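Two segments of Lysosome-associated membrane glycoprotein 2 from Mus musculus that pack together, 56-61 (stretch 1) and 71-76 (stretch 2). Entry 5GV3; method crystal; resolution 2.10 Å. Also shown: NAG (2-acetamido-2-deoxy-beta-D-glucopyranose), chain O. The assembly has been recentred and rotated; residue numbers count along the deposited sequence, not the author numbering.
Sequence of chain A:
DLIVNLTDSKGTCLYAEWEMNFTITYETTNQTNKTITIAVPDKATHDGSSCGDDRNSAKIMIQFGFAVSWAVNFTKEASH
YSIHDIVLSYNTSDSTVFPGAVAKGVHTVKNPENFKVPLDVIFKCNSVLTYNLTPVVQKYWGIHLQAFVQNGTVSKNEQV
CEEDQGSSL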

# COMPACT_ATOMS: atom_id res chain seq x y z
N ASN A 56 -2.93 1.79 19.11
CA ASN A 56 -4.00 0.97 18.54
C ASN A 56 -4.05 1.01 17.00
O ASN A 56 -3.75 2.04 16.40
CB ASN A 56 -5.36 1.41 19.10
CG ASN A 56 -5.48 1.19 20.60
OD1 ASN A 56 -5.69 0.07 21.06
ND2 ASN A 56 -5.39 2.28 21.36
N SER A 57 -4.37 -0.14 16.40
CA SER A 57 -4.67 -0.30 14.96
C SER A 57 -3.49 -0.32 13.96
O SER A 57 -3.47 0.44 13.00
CB SER A 57 -5.65 0.79 14.50
OG SER A 57 -5.04 2.07 14.51
N ALA A 58 -2.62 -1.33 14.11
CA ALA A 58 -1.49 -1.68 13.20
C ALA A 58 -1.47 -1.08 11.79
O ALA A 58 -2.42 -1.20 11.04
CB ALA A 58 -1.41 -3.15 13.07
N LYS A 59 -0.43 -0.30 11.51
CA LYS A 59 -0.26 0.35 10.21
C LYS A 59 0.98 -0.11 9.43
O LYS A 59 1.97 -0.59 9.99
CB LYS A 59 -0.20 1.87 10.38
CG LYS A 59 0.97 2.42 11.22
CD LYS A 59 0.89 3.96 11.42
CE LYS A 59 1.97 4.44 12.40
NZ LYS A 59 1.91 5.90 12.70
N ILE A 60 0.93 0.06 8.12
CA ILE A 60 2.09 -0.13 7.28
C ILE A 60 2.44 1.16 6.57
O ILE A 60 1.57 1.84 6.02
CB ILE A 60 1.88 -1.23 6.24
CG1 ILE A 60 1.88 -2.60 6.92
CG2 ILE A 60 2.95 -1.19 5.18
CD1 ILE A 60 1.47 -3.72 5.96
N MET A 61 3.72 1.51 6.62
CA MET A 61 4.22 2.67 5.90
C MET A 61 5.38 2.30 4.99
O MET A 61 6.27 1.55 5.38
CB MET A 61 4.63 3.76 6.88
CG MET A 61 3.50 4.21 7.79
SD MET A 61 4.01 5.47 8.97
CE MET A 61 4.35 6.83 7.85
N ALA A 71 0.95 4.52 2.65
CA ALA A 71 0.51 4.04 3.96
C ALA A 71 -0.86 3.38 3.89
O ALA A 71 -1.63 3.63 2.96
CB ALA A 71 0.50 5.20 4.97
N VAL A 72 -1.16 2.56 4.90
CA VAL A 72 -2.45 1.89 5.00
C VAL A 72 -2.80 1.63 6.46
O VAL A 72 -1.93 1.44 7.30
CB VAL A 72 -2.46 0.55 4.20
CG1 VAL A 72 -1.35 -0.39 4.65
CG2 VAL A 72 -3.83 -0.14 4.26
N ASN A 73 -4.10 1.66 6.75
CA ASN A 73 -4.61 1.35 8.08
C ASN A 73 -5.27 0.02 8.18
O ASN A 73 -5.98 -0.41 7.27
CB ASN A 73 -5.67 2.35 8.53
CG ASN A 73 -5.11 3.52 9.27
OD1 ASN A 73 -3.98 3.49 9.76
ND2 ASN A 73 -5.93 4.55 9.38
N PHE A 74 -5.07 -0.62 9.32
CA PHE A 74 -5.82 -1.80 9.69
C PHE A 74 -6.46 -1.54 11.05
O PHE A 74 -5.76 -1.30 12.03
CB PHE A 74 -4.91 -3.04 9.72
CG PHE A 74 -4.05 -3.20 8.50
CD1 PHE A 74 -4.57 -3.77 7.34
CD2 PHE A 74 -2.72 -2.82 8.51
CE1 PHE A 74 -3.78 -3.92 6.20
CE2 PHE A 74 -1.92 -2.98 7.39
CZ PHE A 74 -2.45 -3.54 6.23
N THR A 75 -7.79 -1.54 11.11
CA THR A 75 -8.50 -1.26 12.35
C THR A 75 -9.31 -2.47 12.79
O THR A 75 -10.19 -2.94 12.07
CB THR A 75 -9.45 -0.06 12.22
OG1 THR A 75 -8.69 1.12 11.90
CG2 THR A 75 -10.18 0.16 13.54
N LYS A 76 -9.04 -2.97 13.99
CA LYS A 76 -9.61 -4.23 14.43
C LYS A 76 -11.07 -4.10 14.89
O LYS A 76 -11.42 -3.17 15.61
CB LYS A 76 -8.76 -4.83 15.55
CG LYS A 76 -9.22 -6.21 16.00
CD LYS A 76 -8.23 -6.84 16.95
CE LYS A 76 -8.76 -8.15 17.50
NZ LYS A 76 -7.70 -8.97 18.15
C1 NAG O . -5.65 5.78 10.05
C2 NAG O . -6.23 5.82 11.47
C3 NAG O . -6.01 7.20 12.08
C4 NAG O . -4.55 7.62 11.95
C5 NAG O . -4.09 7.46 10.50
C6 NAG O . -2.63 7.76 10.27
C7 NAG O . -8.35 5.15 12.54
C8 NAG O . -9.80 4.83 12.32
N2 NAG O . -7.65 5.48 11.45
O3 NAG O . -6.40 7.20 13.45
O4 NAG O . -4.38 8.98 12.35
O5 NAG O . -4.29 6.10 10.09
O6 NAG O . -2.23 7.35 8.97
O7 NAG O . -7.84 5.12 13.66

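The firmest polar link between the two stretches is a reciprocal pair of backbone hydrogen bonds joining Ile60 and Val72. Val72 N donates to Ile60 O at 3.0 Å with an angle of 145° at the hydrogen, and Ile60 N donates to Val72 O at 3.3 Å with a straighter 161°. Such a closed two-bond ring marks the hydrogen-bonded pair of an antiparallel sheet, and the strand axes agree: the N-to-C directions of 59-61 and 71-76 differ by 173°, with a closest approach of 4.9 Å. Lys59 with Asn73 and Met61 with Ala71 are the flanking non-hydrogen-bonded pairs. The Met61 and Ala71 CA atoms lie 4.4 Å apart, against 5.5 Å for those of Ile60 and Val72.

The same carbonyls also receive CA-H...O contacts. Ala71 CA lies 3.2 Å from Ile60 O (140° at the hydrogen) and Lys59 CA lies 3.5 Å from Val72 O (123°), so each oxygen faces both an amide and a neighbouring polarised C-H group.

Toward Ser57 the regular ladder loosens. Phe74 N still donates to Ala58 O at 3.2 Å, but the 135° angle makes this bond weak. The reciprocal bond is absent: Ser57 O sits 3.0 Å from Phe74 O, and two carbonyl acceptors cannot bond to each other. Ser57 and Ala58 lie outside the strand, and Ser57 has a positive phi of 77°.

Ile60, Val72 and Phe74 supply the apolar packing beside this ladder. Ile60 CB approaches Val72 CG1 at 3.7 Å, as expected for directly paired residues whose side chains share a sheet face, while Ile60 CD1 reaches diagonally to Phe74 CE2 at 3.8 Å, meeting the ring at its edge. Ala58 O also lies near the ring plane, 3.0 Å from Phe74 CD2, a position where the partly positive C-H edge can face a carbonyl oxygen. Phe74 has the largest area covered by the opposing stretch, 82 Å² of its surface, followed by Ile60 with 72 Å².

The other face carries Lys59, Met61, Ala71 and Asn73, and its contacts are lighter. Met61 CG meets Ala71 CB at 4.2 Å. Lys59 CB lies 4.2 Å from Asn73 OD1, while the extended lysine chain leads its end away. Asn73 is glycosylated: its ND2 is bonded to C1 of the NAG at 1.4 Å. Farther along, Ser57 CB packs 4.0 Å from Thr75 OG1, a hydroxyl buried here without a polar partner in the model.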